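Ferulic acid decarboxylase 1 (Candida dubliniensis, PDB 4ZAD) probably catalyses the reversible decarboxylation of aromatic acrylic acids such as ferulic, p-coumaric and cinnamic acid to vinyl products, using prenylated FMN and manganese. Local coordinates at residues 26-31 against 54-59; 66-71 against 141-146; 75-80 against 325-330; 129-134 against 312-317; 190-195 against 303-308. One frame throughout, in Å; residues are numbered along the deposited sequence.

From the N terminus, contact 1 closes first, tying together the loops that follow strands 22-25 and 49-52. Contact 2 opens at 66-71, contact 3 at 75-80 and contact 4 at 129-134; contact 2 then closes at 141-146, so it crosses contacts 3 and 4, tying strand 69-71 to the loop before strand 162-166. Contact 5 (190-195 with 303-308) lies within the span of contact 4, closed at 312-317, which itself lies within that of contact 3, closed at 325-330. Contact 3 ties the loop after strand 69-71 to the start of helix 329-332. Contacts 1 and 2 touch, centres about 9 Å apart; contacts 4 and 5 share the nine-stranded sheet.

Contact 1. Residues 26-31 against 54-59; sequences DTEVDP and NLKQDP
Val29 and Leu55 make a single backbone bridge between the loops leaving strands 22-25 and 49-52, parallel neighbours in the sheet of the N-terminal domain. The evidence is a pair of hydrogen bonds: Val29 N gives to Asn54 O at 3.1 Å, nearly along the C=O axis, and Lys56 N gives to Val29 O at 2.9 Å. Two CA-H...O contacts accompany them, from Glu28 CA to Asn54 O and from Leu55 CA to Val29 O. One side chain joins the pattern: chi1 of Asn54 (-172°) swings CG toward 26-31, anti to the backbone N. Asn54 ND2 then gives to Asp26 O at 3.1 Å, an acceptor lying in the amide plane. Water 1 accepts from Asn54 N at 2.8 Å and gives a weak bond to Thr27 O, while Thr27 OG1 is hydrogen-bonded to Lys510 O of the second subunit. Glu28 crosses the Lys56 chain obliquely, its OE2 3.5 Å from Lys56 CD. Asp30 runs beside Lys56 in the same direction, with Asp30 OD2 4.5 Å from Lys56 NZ, beyond salt-bridge range. Main-chain atoms and one amide therefore supply the directed bonds, and the two carboxylates probably add no more than a diffuse attraction to the lysine.

Contact 2. Residues 66-71 against 141-146; sequences NLFRIL and TKLPVP
A cis peptide joins Leu67 to Phe68, and both residues pack on Leu143 and Pro144 without any hydrogen bond between the segments. Phe68 CG sits between the backbone N and the carbonyl carbon (chi1 39°), the crowded position, and Pro144 CD comes over one face of the ring. It stands 3.9 Å from the Phe68 centroid and 17° off the normal, a CH-pi contact displaced toward the rim. Leu143 CB meets Phe68 CE2 at 3.8 Å, the two side chains crossing at about a right angle, while Val145 CG2 comes to the ring edge near its plane, 4.1 Å from Phe68 CZ. Pro144 is the centre of an inverse gamma turn, with a weak Val145 N to Leu143 O bond of 2.9 Å, and Pro144 O lies 3.3 Å from Phe68 CE1. Packing continues along the segments before and after Phe68: Leu67 CB touches Leu143 CD2 at 3.9 Å, and Ile70 CD1 lies 4.2 Å from Pro146 CD. Phe68 also packs on Met318 of strand 317-319 and Met270 of strand 270-277. Ile70 meets Leu55, so the contact lies buried where the four-stranded sheet meets the loop leading to strand 162-166.

Contact 3. Residues 75-80 against 325-330; sequences GGLRGF and LCTDET
Gly75 and Glu329 form a buried backbone-to-carboxylate contact that joins the loop after strand 69-71 to the start of helix 329-332, beside the cofactor pocket. Gly75 N gives to Glu329 OE2 at 2.7 Å with an N-H...O angle of 147°, using the anti lone pair of that oxygen. The glutamate bends at chi2 (72°), which turns CD toward the glycine; its CG also rests 3.8 Å from Gly75 CA, so the loop passes close against the side chain. A second van der Waals contact lies further along, where Leu77 and Thr327 cross at about a right angle: Leu77 CD1 is 3.6 Å from Thr327 OG1 and 3.8 Å from Thr327 CG2. Asp328 is the N-cap, its OD1 accepting from Thr330 N at 2.7 Å with an angle of 155°, while its OD2 is held by Arg40 and Gly324 N. Thr330 touches the prenylated FMN, and Glu329 lies close to it. Glu329 OE1 is hydrogen-bonded to Ser321 OG and Tyr43 OH. Both oxygens of the Glu329 carboxylate are thus engaged, which should restrict its rotation, and Gly75 N probably helps hold it beside the cofactor.

Contact 4. Residues 129-134 against 312-317; sequences KKHHLT and YRDQAI
His131 and Tyr312 are an antiparallel hydrogen-bonded pair, CA atoms 5.4 Å apart, with Tyr312 N giving to His131 O at 3.0 Å and a weaker return bond from His131 N to Tyr312 O. Their side chains share a face of the sheet. His131 CB stands over one face of the Tyr312 ring, 3.7 Å from its centroid and 17° off the normal, a CH-pi contact; the two rings are near parallel but slid apart, so they barely overlap. Leu133 CD1 adds a contact of 3.9 Å to Tyr312 CE1, and Tyr312 OH is hydrogen-bonded to Asp63 OD2. At the imidazole edge, in plane, lie Tyr312 O and Asp314 OD1. ND1 of His131 makes a weak bond of 3.4 Å to Tyr312 O, and CE1 of His131 comes 2.9 Å from Asp314 OD1, with ring and carboxylate planes 49° apart. Lys130, extended beyond CG, forms a salt bridge, NZ to Asp314 OD2 at 2.7 Å, met on the syn side but 23° out of the carboxylate plane. The Asp314 carboxylate is thus bonded to a lysine through one oxygen and faces the imidazole edge with the other, and its effect on His131 is probably partly offset by the lysine charge.

Contact 5. Residues 190-195 against 303-308; sequences GLVINP and PLYRVN
The Tyr305 ring meets Gly190 at its edge, where Gly190 N lies near the ring plane, 4.3 Å from Tyr305 CE1; Val192 CG2 approaches obliquely. From the surrounding strands, Trp163 stacks on this ring and Phe216 meets it edge-to-face. Val192 and Tyr305 reach toward each other tip to tip, with Val192 CG2 3.6 Å from Tyr305 OH. Val192 also packs on Pro303: its CG2 lies 3.6 Å and its CB 3.7 Å from Pro303 CG, so one methyl meets both the proline and the phenol oxygen. No direct hydrogen bond joins the segments. Water 2 links them instead, giving to Leu191 O at 2.7 Å and making a weak bond of 3.3 Å to Tyr305 OH. Strand 187-189 pairs with strand 300-312 just before the loop departs, and Pro303 O and Tyr305 O accept from Thr189 OG1 and Ser187 OG. Leu191 touches the prenylated FMN, and Gly190 lies about 5 Å from the side chain of Arg179, which binds the cofactor. The packing thus seats a loop of the pocket against a long strand of the Rift-related domain, consistent with an FMN-binding beta-barrel fold.

Contact 1. Residues 26-31 against 54-59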
# COMPACT_ATOMS: atom_id res chain seq x y z
N ASP A 26 -34.08 5.80 11.37
CA ASP A 26 -35.14 6.56 12.04
C ASP A 26 -34.77 7.08 13.45
O ASP A 26 -35.52 7.86 14.02
CB ASP A 26 -36.42 5.71 12.11
CG ASP A 26 -36.92 5.32 10.73
OD1 ASP A 26 -36.35 5.79 9.73
OD2 ASP A 26 -37.89 4.54 10.65
N THR A 27 -33.64 6.66 14.00
CA THR A 27 -33.18 7.13 15.33
C THR A 27 -32.59 8.54 15.28
O THR A 27 -31.73 8.85 14.44
CB THR A 27 -32.07 6.22 15.88
OG1 THR A 27 -32.49 4.87 15.76
CG2 THR A 27 -31.74 6.56 17.31
N GLU A 28 -32.97 9.38 16.22
CA GLU A 28 -32.45 10.73 16.19
C GLU A 28 -30.92 10.71 16.22
O GLU A 28 -30.30 10.10 17.10
CB GLU A 28 -33.00 11.60 17.32
CG GLU A 28 -32.62 13.06 17.12
CD GLU A 28 -32.98 13.93 18.32
OE1 GLU A 28 -34.18 14.30 18.44
OE2 GLU A 28 -32.05 14.26 19.12
N VAL A 29 -30.33 11.40 15.24
CA VAL A 29 -28.87 11.58 15.13
C VAL A 29 -28.60 13.07 15.09
O VAL A 29 -29.37 13.83 14.49
CB VAL A 29 -28.34 10.90 13.85
CG1 VAL A 29 -26.84 11.15 13.66
CG2 VAL A 29 -28.69 9.41 13.88
N ASP A 30 -27.51 13.48 15.74
CA ASP A 30 -27.19 14.91 15.94
C ASP A 30 -26.30 15.35 14.81
O ASP A 30 -25.30 14.70 14.53
CB ASP A 30 -26.48 15.14 17.30
CG ASP A 30 -26.38 16.63 17.70
OD1 ASP A 30 -26.79 17.52 16.93
OD2 ASP A 30 -25.87 16.95 18.79
N PRO A 31 -26.67 16.44 14.13
CA PRO A 31 -25.81 17.05 13.09
C PRO A 31 -24.42 17.42 13.59
O PRO A 31 -23.42 17.36 12.84
CB PRO A 31 -26.57 18.31 12.69
CG PRO A 31 -28.02 17.97 12.96
CD PRO A 31 -28.05 16.96 14.08
N ASN A 54 -34.26 11.18 10.64
CA ASN A 54 -34.60 11.86 11.90
C ASN A 54 -33.39 12.54 12.47
O ASN A 54 -32.72 12.00 13.32
CB ASN A 54 -35.20 10.84 12.90
CG ASN A 54 -35.77 11.50 14.19
OD1 ASN A 54 -35.82 12.73 14.36
ND2 ASN A 54 -36.22 10.64 15.11
N LEU A 55 -33.11 13.73 11.95
CA LEU A 55 -32.00 14.55 12.41
C LEU A 55 -32.47 15.41 13.59
O LEU A 55 -33.67 15.70 13.70
CB LEU A 55 -31.48 15.42 11.26
CG LEU A 55 -30.52 14.77 10.25
CD1 LEU A 55 -30.17 15.75 9.13
CD2 LEU A 55 -29.25 14.28 10.92
N LYS A 56 -31.55 15.79 14.48
CA LYS A 56 -31.90 16.62 15.63
C LYS A 56 -32.03 18.03 15.15
O LYS A 56 -31.06 18.62 14.69
CB LYS A 56 -30.86 16.57 16.76
CG LYS A 56 -31.24 17.45 18.01
CD LYS A 56 -30.26 17.24 19.20
CE LYS A 56 -30.39 18.29 20.35
NZ LYS A 56 -29.30 19.35 20.36
N GLN A 57 -33.24 18.58 15.31
CA GLN A 57 -33.62 19.85 14.72
C GLN A 57 -33.57 21.01 15.69
O GLN A 57 -33.83 20.87 16.90
CB GLN A 57 -35.01 19.74 14.11
CG GLN A 57 -35.04 18.97 12.78
CD GLN A 57 -34.64 19.84 11.56
OE1 GLN A 57 -33.77 20.74 11.64
NE2 GLN A 57 -35.28 19.56 10.42
N ASP A 58 -33.17 22.16 15.16
CA ASP A 58 -33.19 23.41 15.87
C ASP A 58 -34.68 23.83 15.90
O ASP A 58 -35.37 23.68 14.89
CB ASP A 58 -32.29 24.44 15.17
CG ASP A 58 -32.23 25.76 15.91
OD1 ASP A 58 -33.23 26.51 15.90
OD2 ASP A 58 -31.19 26.04 16.52
N PRO A 59 -35.18 24.33 17.05
CA PRO A 59 -36.61 24.65 17.12
C PRO A 59 -37.08 25.76 16.19
O PRO A 59 -38.24 25.72 15.78
CB PRO A 59 -36.81 25.06 18.59
CG PRO A 59 -35.68 24.41 19.31
CD PRO A 59 -34.53 24.55 18.36
O HOH W 1 -31.90 9.76 11.25

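Contact 2. Residues 66-71 against 141-146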
# COMPACT_ATOMS: atom_id res chain seq x y z
N ASN A 66 -39.95 19.29 6.18
CA ASN A 66 -39.37 19.29 4.84
C ASN A 66 -37.86 19.53 4.73
O ASN A 66 -37.25 19.15 3.75
CB ASN A 66 -40.09 20.34 3.98
CG ASN A 66 -41.50 19.95 3.63
OD1 ASN A 66 -42.37 20.80 3.54
ND2 ASN A 66 -41.72 18.68 3.39
N LEU A 67 -37.26 20.20 5.72
CA LEU A 67 -35.87 20.64 5.62
C LEU A 67 -35.04 20.19 6.81
O LEU A 67 -35.33 20.60 7.94
CB LEU A 67 -35.82 22.18 5.60
CG LEU A 67 -36.36 22.81 4.33
CD1 LEU A 67 -36.50 24.34 4.45
CD2 LEU A 67 -35.40 22.42 3.21
N PHE A 68 -34.04 19.31 6.61
CA PHE A 68 -33.97 18.33 5.51
C PHE A 68 -33.47 17.03 6.14
O PHE A 68 -33.03 17.03 7.31
CB PHE A 68 -33.04 18.79 4.39
CG PHE A 68 -31.80 19.46 4.87
CD1 PHE A 68 -30.75 18.72 5.36
CD2 PHE A 68 -31.70 20.84 4.84
CE1 PHE A 68 -29.60 19.33 5.83
CE2 PHE A 68 -30.57 21.48 5.31
CZ PHE A 68 -29.51 20.74 5.82
N ARG A 69 -33.56 15.94 5.39
CA ARG A 69 -32.90 14.67 5.74
C ARG A 69 -31.53 14.69 5.12
O ARG A 69 -31.26 15.53 4.27
CB ARG A 69 -33.64 13.46 5.16
CG ARG A 69 -34.94 13.08 5.89
CD ARG A 69 -36.16 13.03 4.95
NE ARG A 69 -36.29 11.76 4.22
CZ ARG A 69 -37.01 11.60 3.11
NH1 ARG A 69 -37.65 12.61 2.55
NH2 ARG A 69 -37.08 10.42 2.53
N ILE A 70 -30.67 13.75 5.51
CA ILE A 70 -29.35 13.59 4.89
C ILE A 70 -29.13 12.18 4.34
O ILE A 70 -29.35 11.20 5.05
CB ILE A 70 -28.20 13.98 5.86
CG1 ILE A 70 -28.26 15.49 6.14
CG2 ILE A 70 -26.81 13.58 5.28
CD1 ILE A 70 -27.35 15.94 7.28
N LEU A 71 -28.74 12.07 3.06
CA LEU A 71 -28.19 10.81 2.53
C LEU A 71 -26.69 10.94 2.64
O LEU A 71 -26.14 11.96 2.24
CB LEU A 71 -28.56 10.60 1.07
CG LEU A 71 -27.98 9.33 0.44
CD1 LEU A 71 -28.45 8.11 1.21
CD2 LEU A 71 -28.33 9.20 -1.02
N THR A 141 -28.69 29.18 9.66
CA THR A 141 -28.28 28.88 11.05
C THR A 141 -29.17 27.80 11.69
O THR A 141 -28.70 26.99 12.50
CB THR A 141 -28.29 30.24 11.88
OG1 THR A 141 -27.27 31.09 11.36
CG2 THR A 141 -28.10 30.08 13.41
N LYS A 142 -30.45 27.78 11.29
CA LYS A 142 -31.44 26.91 11.92
C LYS A 142 -31.62 25.54 11.26
O LYS A 142 -32.21 24.62 11.87
CB LYS A 142 -32.80 27.63 12.00
CG LYS A 142 -32.72 29.04 12.65
CD LYS A 142 -32.15 29.00 14.07
CE LYS A 142 -32.09 30.38 14.72
NZ LYS A 142 -30.95 30.56 15.68
N LEU A 143 -31.08 25.38 10.06
CA LEU A 143 -31.13 24.08 9.36
C LEU A 143 -30.15 23.07 9.98
O LEU A 143 -29.16 23.46 10.59
CB LEU A 143 -30.86 24.29 7.86
CG LEU A 143 -31.86 25.22 7.15
CD1 LEU A 143 -31.46 25.43 5.68
CD2 LEU A 143 -33.24 24.65 7.27
N PRO A 144 -30.42 21.77 9.82
CA PRO A 144 -29.55 20.74 10.37
C PRO A 144 -28.36 20.45 9.45
O PRO A 144 -28.26 19.37 8.84
CB PRO A 144 -30.48 19.54 10.45
CG PRO A 144 -31.38 19.70 9.31
CD PRO A 144 -31.49 21.17 9.01
N VAL A 145 -27.47 21.44 9.40
CA VAL A 145 -26.24 21.41 8.64
C VAL A 145 -25.23 20.78 9.58
O VAL A 145 -25.12 21.20 10.73
CB VAL A 145 -25.81 22.84 8.23
CG1 VAL A 145 -24.47 22.88 7.52
CG2 VAL A 145 -26.91 23.47 7.37
N PRO A 146 -24.53 19.76 9.11
CA PRO A 146 -23.63 19.03 10.00
C PRO A 146 -22.32 19.73 10.29
O PRO A 146 -21.83 20.49 9.45
CB PRO A 146 -23.33 17.75 9.21
CG PRO A 146 -23.57 18.09 7.79
CD PRO A 146 -24.64 19.14 7.78

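Contact 3. Residues 75-80 against 325-330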
# COMPACT_ATOMS: atom_id res chain seq x y z
N GLY A 75 -21.24 8.15 -2.78
CA GLY A 75 -20.18 7.67 -3.65
C GLY A 75 -19.20 6.81 -2.90
O GLY A 75 -18.06 6.62 -3.34
N GLY A 76 -19.60 6.29 -1.75
CA GLY A 76 -18.69 5.49 -0.95
C GLY A 76 -18.69 4.09 -1.51
O GLY A 76 -19.58 3.76 -2.28
N LEU A 77 -17.74 3.25 -1.11
CA LEU A 77 -17.70 1.91 -1.68
C LEU A 77 -18.70 0.96 -0.99
O LEU A 77 -18.97 1.07 0.22
CB LEU A 77 -16.30 1.31 -1.63
CG LEU A 77 -15.20 2.02 -2.39
CD1 LEU A 77 -13.89 1.28 -2.14
CD2 LEU A 77 -15.50 2.15 -3.90
N ARG A 78 -19.21 0.03 -1.80
CA ARG A 78 -20.18 -0.98 -1.40
C ARG A 78 -19.46 -2.23 -0.94
O ARG A 78 -18.35 -2.48 -1.39
CB ARG A 78 -20.98 -1.34 -2.64
CG ARG A 78 -21.84 -2.56 -2.56
CD ARG A 78 -22.66 -2.67 -3.78
NE ARG A 78 -23.75 -1.70 -3.78
CZ ARG A 78 -24.81 -1.76 -4.57
NH1 ARG A 78 -24.93 -2.75 -5.45
NH2 ARG A 78 -25.76 -0.82 -4.49
N GLY A 79 -20.10 -3.06 -0.12
CA GLY A 79 -19.38 -4.16 0.52
C GLY A 79 -19.56 -5.60 0.03
O GLY A 79 -18.83 -6.50 0.49
N PHE A 80 -20.52 -5.82 -0.88
CA PHE A 80 -20.80 -7.17 -1.32
C PHE A 80 -20.36 -7.54 -2.74
O PHE A 80 -19.72 -8.61 -2.94
CB PHE A 80 -22.25 -7.63 -1.06
CG PHE A 80 -23.33 -6.59 -1.22
CD1 PHE A 80 -23.53 -5.60 -0.25
CD2 PHE A 80 -24.24 -6.68 -2.27
CE1 PHE A 80 -24.56 -4.67 -0.36
CE2 PHE A 80 -25.26 -5.75 -2.40
CZ PHE A 80 -25.42 -4.74 -1.43
N LEU A 325 -9.81 9.77 5.26
CA LEU A 325 -9.00 8.67 4.78
C LEU A 325 -9.73 7.98 3.67
O LEU A 325 -10.92 8.17 3.54
CB LEU A 325 -8.68 7.66 5.90
CG LEU A 325 -7.40 8.14 6.56
CD1 LEU A 325 -7.76 8.95 7.86
CD2 LEU A 325 -6.44 7.00 6.77
N CYS A 326 -9.01 7.17 2.90
CA CYS A 326 -9.66 6.48 1.81
C CYS A 326 -10.44 5.36 2.48
O CYS A 326 -10.01 4.87 3.53
CB CYS A 326 -8.67 5.99 0.74
SG CYS A 326 -7.60 4.75 1.41
N THR A 327 -11.59 4.99 1.89
CA THR A 327 -12.02 5.62 0.62
C THR A 327 -13.42 6.31 0.62
O THR A 327 -14.35 5.84 1.25
CB THR A 327 -11.68 4.73 -0.69
OG1 THR A 327 -12.80 4.70 -1.59
CG2 THR A 327 -11.26 3.33 -0.37
N ASP A 328 -13.52 7.45 -0.07
CA ASP A 328 -14.72 8.31 -0.05
C ASP A 328 -14.85 9.05 -1.36
O ASP A 328 -13.99 8.87 -2.21
CB ASP A 328 -14.78 9.25 1.19
CG ASP A 328 -13.77 10.40 1.17
OD1 ASP A 328 -13.89 11.35 0.36
OD2 ASP A 328 -12.89 10.43 2.04
N GLU A 329 -15.91 9.84 -1.56
CA GLU A 329 -16.10 10.59 -2.81
C GLU A 329 -14.90 11.43 -3.21
O GLU A 329 -14.71 11.67 -4.40
CB GLU A 329 -17.29 11.57 -2.75
CG GLU A 329 -18.68 10.97 -2.52
CD GLU A 329 -18.88 10.46 -1.10
OE1 GLU A 329 -18.31 11.03 -0.14
OE2 GLU A 329 -19.63 9.46 -0.98
N THR A 330 -14.10 11.91 -2.27
CA THR A 330 -12.94 12.70 -2.68
C THR A 330 -11.85 11.77 -3.20
O THR A 330 -10.76 12.20 -3.55
CB THR A 330 -12.37 13.59 -1.56
OG1 THR A 330 -12.00 12.79 -0.41
CG2 THR A 330 -13.39 14.60 -1.14

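Contact 4. Residues 129-134 against 312-317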
# COMPACT_ATOMS: atom_id res chain seq x y z
N LYS A 129 -39.75 23.07 -7.29
CA LYS A 129 -40.54 24.29 -7.44
C LYS A 129 -41.83 24.28 -6.61
O LYS A 129 -42.57 25.25 -6.66
CB LYS A 129 -40.89 24.56 -8.90
CG LYS A 129 -39.73 25.01 -9.79
CD LYS A 129 -38.92 26.15 -9.21
CE LYS A 129 -38.09 26.85 -10.26
NZ LYS A 129 -37.46 28.13 -9.84
N LYS A 130 -42.11 23.23 -5.84
CA LYS A 130 -43.33 23.23 -5.04
C LYS A 130 -43.31 24.26 -3.85
O LYS A 130 -44.34 24.89 -3.57
CB LYS A 130 -43.66 21.81 -4.57
CG LYS A 130 -44.96 21.70 -3.71
CD LYS A 130 -45.14 20.32 -3.07
CE LYS A 130 -46.61 20.00 -2.79
NZ LYS A 130 -46.80 18.55 -2.41
N HIS A 131 -42.18 24.40 -3.16
CA HIS A 131 -42.04 25.33 -2.03
C HIS A 131 -40.92 26.34 -2.23
O HIS A 131 -39.87 26.03 -2.77
CB HIS A 131 -41.75 24.60 -0.70
CG HIS A 131 -42.79 23.60 -0.30
ND1 HIS A 131 -42.60 22.24 -0.45
CD2 HIS A 131 -44.01 23.76 0.27
CE1 HIS A 131 -43.68 21.61 -0.03
NE2 HIS A 131 -44.55 22.50 0.42
N HIS A 132 -41.15 27.54 -1.70
CA HIS A 132 -40.25 28.69 -1.85
C HIS A 132 -40.01 29.40 -0.52
O HIS A 132 -40.90 29.46 0.31
CB HIS A 132 -40.86 29.68 -2.84
CG HIS A 132 -40.88 29.17 -4.24
ND1 HIS A 132 -41.88 28.36 -4.73
CD2 HIS A 132 -39.99 29.32 -5.25
CE1 HIS A 132 -41.62 28.05 -5.99
NE2 HIS A 132 -40.49 28.64 -6.34
N LEU A 133 -38.79 29.90 -0.35
CA LEU A 133 -38.45 30.79 0.74
C LEU A 133 -37.80 32.05 0.16
O LEU A 133 -36.92 31.94 -0.72
CB LEU A 133 -37.48 30.11 1.70
CG LEU A 133 -37.97 28.97 2.60
CD1 LEU A 133 -36.77 28.20 3.15
CD2 LEU A 133 -38.80 29.51 3.74
N THR A 134 -38.24 33.24 0.61
CA THR A 134 -37.63 34.50 0.20
C THR A 134 -36.47 34.75 1.13
O THR A 134 -36.33 34.08 2.15
CB THR A 134 -38.57 35.70 0.35
OG1 THR A 134 -38.89 35.90 1.75
CG2 THR A 134 -39.86 35.52 -0.49
N TYR A 312 -37.53 24.14 -2.74
CA TYR A 312 -37.30 22.78 -2.23
C TYR A 312 -38.56 21.93 -2.27
O TYR A 312 -39.68 22.43 -2.15
CB TYR A 312 -36.76 22.82 -0.80
CG TYR A 312 -37.71 23.42 0.18
CD1 TYR A 312 -37.76 24.79 0.38
CD2 TYR A 312 -38.58 22.63 0.92
CE1 TYR A 312 -38.65 25.35 1.27
CE2 TYR A 312 -39.48 23.20 1.83
CZ TYR A 312 -39.50 24.55 1.99
OH TYR A 312 -40.35 25.12 2.87
N ARG A 313 -38.38 20.63 -2.46
CA ARG A 313 -39.50 19.72 -2.60
C ARG A 313 -39.98 19.23 -1.24
O ARG A 313 -39.39 19.54 -0.23
CB ARG A 313 -39.10 18.53 -3.47
CG ARG A 313 -38.15 17.56 -2.79
CD ARG A 313 -37.65 16.48 -3.76
NE ARG A 313 -38.74 15.82 -4.49
CZ ARG A 313 -38.55 15.06 -5.55
NH1 ARG A 313 -37.34 14.86 -6.02
NH2 ARG A 313 -39.57 14.51 -6.16
N ASP A 314 -41.07 18.47 -1.23
CA ASP A 314 -41.51 17.78 -0.02
C ASP A 314 -40.40 16.87 0.44
O ASP A 314 -39.84 16.10 -0.34
CB ASP A 314 -42.71 16.86 -0.32
CG ASP A 314 -44.02 17.61 -0.48
OD1 ASP A 314 -44.15 18.74 0.03
OD2 ASP A 314 -44.92 17.03 -1.13
N GLN A 315 -40.06 16.97 1.70
CA GLN A 315 -39.26 15.97 2.37
C GLN A 315 -37.89 15.88 1.73
O GLN A 315 -37.45 14.81 1.30
CB GLN A 315 -39.99 14.61 2.37
CG GLN A 315 -41.39 14.64 2.98
CD GLN A 315 -41.78 13.29 3.56
OE1 GLN A 315 -41.85 12.28 2.84
NE2 GLN A 315 -42.04 13.25 4.86
N ALA A 316 -37.21 17.02 1.69
CA ALA A 316 -36.00 17.16 0.88
C ALA A 316 -34.89 16.30 1.47
O ALA A 316 -34.78 16.15 2.69
CB ALA A 316 -35.57 18.64 0.75
N ILE A 317 -34.09 15.72 0.58
CA ILE A 317 -32.94 14.92 1.02
C ILE A 317 -31.65 15.60 0.58
O ILE A 317 -31.47 15.94 -0.59
CB ILE A 317 -33.00 13.46 0.50
CG1 ILE A 317 -34.30 12.79 0.94
CG2 ILE A 317 -31.82 12.67 1.01
CD1 ILE A 317 -34.71 11.61 0.02

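Contact 5. Residues 190-195 against 303-308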
# COMPACT_ATOMS: atom_id res chain seq x y z
N GLY A 190 -17.07 29.45 0.65
CA GLY A 190 -16.38 28.24 0.32
C GLY A 190 -15.17 28.57 -0.50
O GLY A 190 -14.97 29.72 -0.85
N LEU A 191 -14.37 27.56 -0.79
CA LEU A 191 -13.22 27.69 -1.67
C LEU A 191 -13.56 28.10 -3.10
O LEU A 191 -14.50 27.58 -3.71
CB LEU A 191 -12.48 26.35 -1.78
CG LEU A 191 -11.49 25.94 -0.70
CD1 LEU A 191 -11.00 24.55 -1.11
CD2 LEU A 191 -10.35 26.91 -0.64
N VAL A 192 -12.72 28.99 -3.62
CA VAL A 192 -12.80 29.55 -4.94
C VAL A 192 -11.34 29.80 -5.30
O VAL A 192 -10.82 30.89 -5.02
CB VAL A 192 -13.61 30.88 -4.90
CG1 VAL A 192 -13.56 31.60 -6.25
CG2 VAL A 192 -15.09 30.63 -4.41
N ILE A 193 -10.63 28.80 -5.84
CA ILE A 193 -9.17 28.95 -6.07
C ILE A 193 -8.77 28.63 -7.48
O ILE A 193 -9.46 27.97 -8.20
CB ILE A 193 -8.32 28.13 -5.07
CG1 ILE A 193 -8.49 26.62 -5.29
CG2 ILE A 193 -8.74 28.46 -3.59
CD1 ILE A 193 -7.61 25.72 -4.44
N ASN A 194 -7.63 29.15 -7.89
CA ASN A 194 -7.06 28.84 -9.17
C ASN A 194 -6.74 27.36 -9.19
O ASN A 194 -6.42 26.79 -8.15
CB ASN A 194 -5.80 29.66 -9.41
CG ASN A 194 -6.10 31.10 -9.78
OD1 ASN A 194 -7.01 31.35 -10.54
ND2 ASN A 194 -5.30 32.04 -9.26
N PRO A 195 -6.90 26.70 -10.36
CA PRO A 195 -7.51 27.16 -11.63
C PRO A 195 -8.94 26.64 -11.81
O PRO A 195 -9.38 26.40 -12.95
CB PRO A 195 -6.60 26.53 -12.68
CG PRO A 195 -6.24 25.15 -12.05
CD PRO A 195 -6.36 25.33 -10.50
N PRO A 303 -14.37 34.21 -0.79
CA PRO A 303 -15.54 35.00 -1.21
C PRO A 303 -16.85 34.56 -0.57
O PRO A 303 -16.89 33.53 0.11
CB PRO A 303 -15.58 34.81 -2.74
CG PRO A 303 -14.54 33.96 -3.11
CD PRO A 303 -13.61 33.72 -1.95
N LEU A 304 -17.90 35.34 -0.79
CA LEU A 304 -19.16 35.13 -0.06
C LEU A 304 -20.31 35.01 -1.00
O LEU A 304 -20.51 35.91 -1.82
CB LEU A 304 -19.46 36.30 0.89
CG LEU A 304 -20.65 36.10 1.82
CD1 LEU A 304 -20.46 34.84 2.72
CD2 LEU A 304 -20.84 37.37 2.68
N TYR A 305 -21.05 33.92 -0.85
CA TYR A 305 -22.24 33.66 -1.64
C TYR A 305 -23.42 34.10 -0.82
O TYR A 305 -23.67 33.55 0.25
CB TYR A 305 -22.42 32.17 -1.92
CG TYR A 305 -21.36 31.50 -2.76
CD1 TYR A 305 -20.18 31.07 -2.19
CD2 TYR A 305 -21.58 31.20 -4.11
CE1 TYR A 305 -19.22 30.41 -2.93
CE2 TYR A 305 -20.61 30.54 -4.87
CZ TYR A 305 -19.45 30.14 -4.26
OH TYR A 305 -18.48 29.46 -4.99
N ARG A 306 -24.16 35.08 -1.33
CA ARG A 306 -25.29 35.64 -0.62
C ARG A 306 -26.48 34.99 -1.20
O ARG A 306 -26.76 35.20 -2.36
CB ARG A 306 -25.37 37.14 -0.84
CG ARG A 306 -24.04 37.88 -0.55
CD ARG A 306 -24.21 39.45 -0.67
NE ARG A 306 -23.00 40.15 -0.28
CZ ARG A 306 -22.65 40.42 0.98
NH1 ARG A 306 -23.45 40.06 2.00
NH2 ARG A 306 -21.49 41.06 1.23
N VAL A 307 -27.18 34.20 -0.40
CA VAL A 307 -28.39 33.46 -0.84
C VAL A 307 -29.63 34.35 -0.70
O VAL A 307 -29.91 34.82 0.39
CB VAL A 307 -28.57 32.19 0.05
CG1 VAL A 307 -29.82 31.40 -0.31
CG2 VAL A 307 -27.33 31.32 -0.02
N ASN A 308 -30.35 34.60 -1.79
CA ASN A 308 -31.58 35.38 -1.79
C ASN A 308 -32.84 34.52 -1.87
O ASN A 308 -33.92 35.01 -1.61
CB ASN A 308 -31.64 36.35 -3.01
CG ASN A 308 -30.46 37.36 -3.10
OD1 ASN A 308 -30.10 37.79 -4.22
ND2 ASN A 308 -29.87 37.75 -1.95
O HOH W 2 -16.99 27.49 -2.78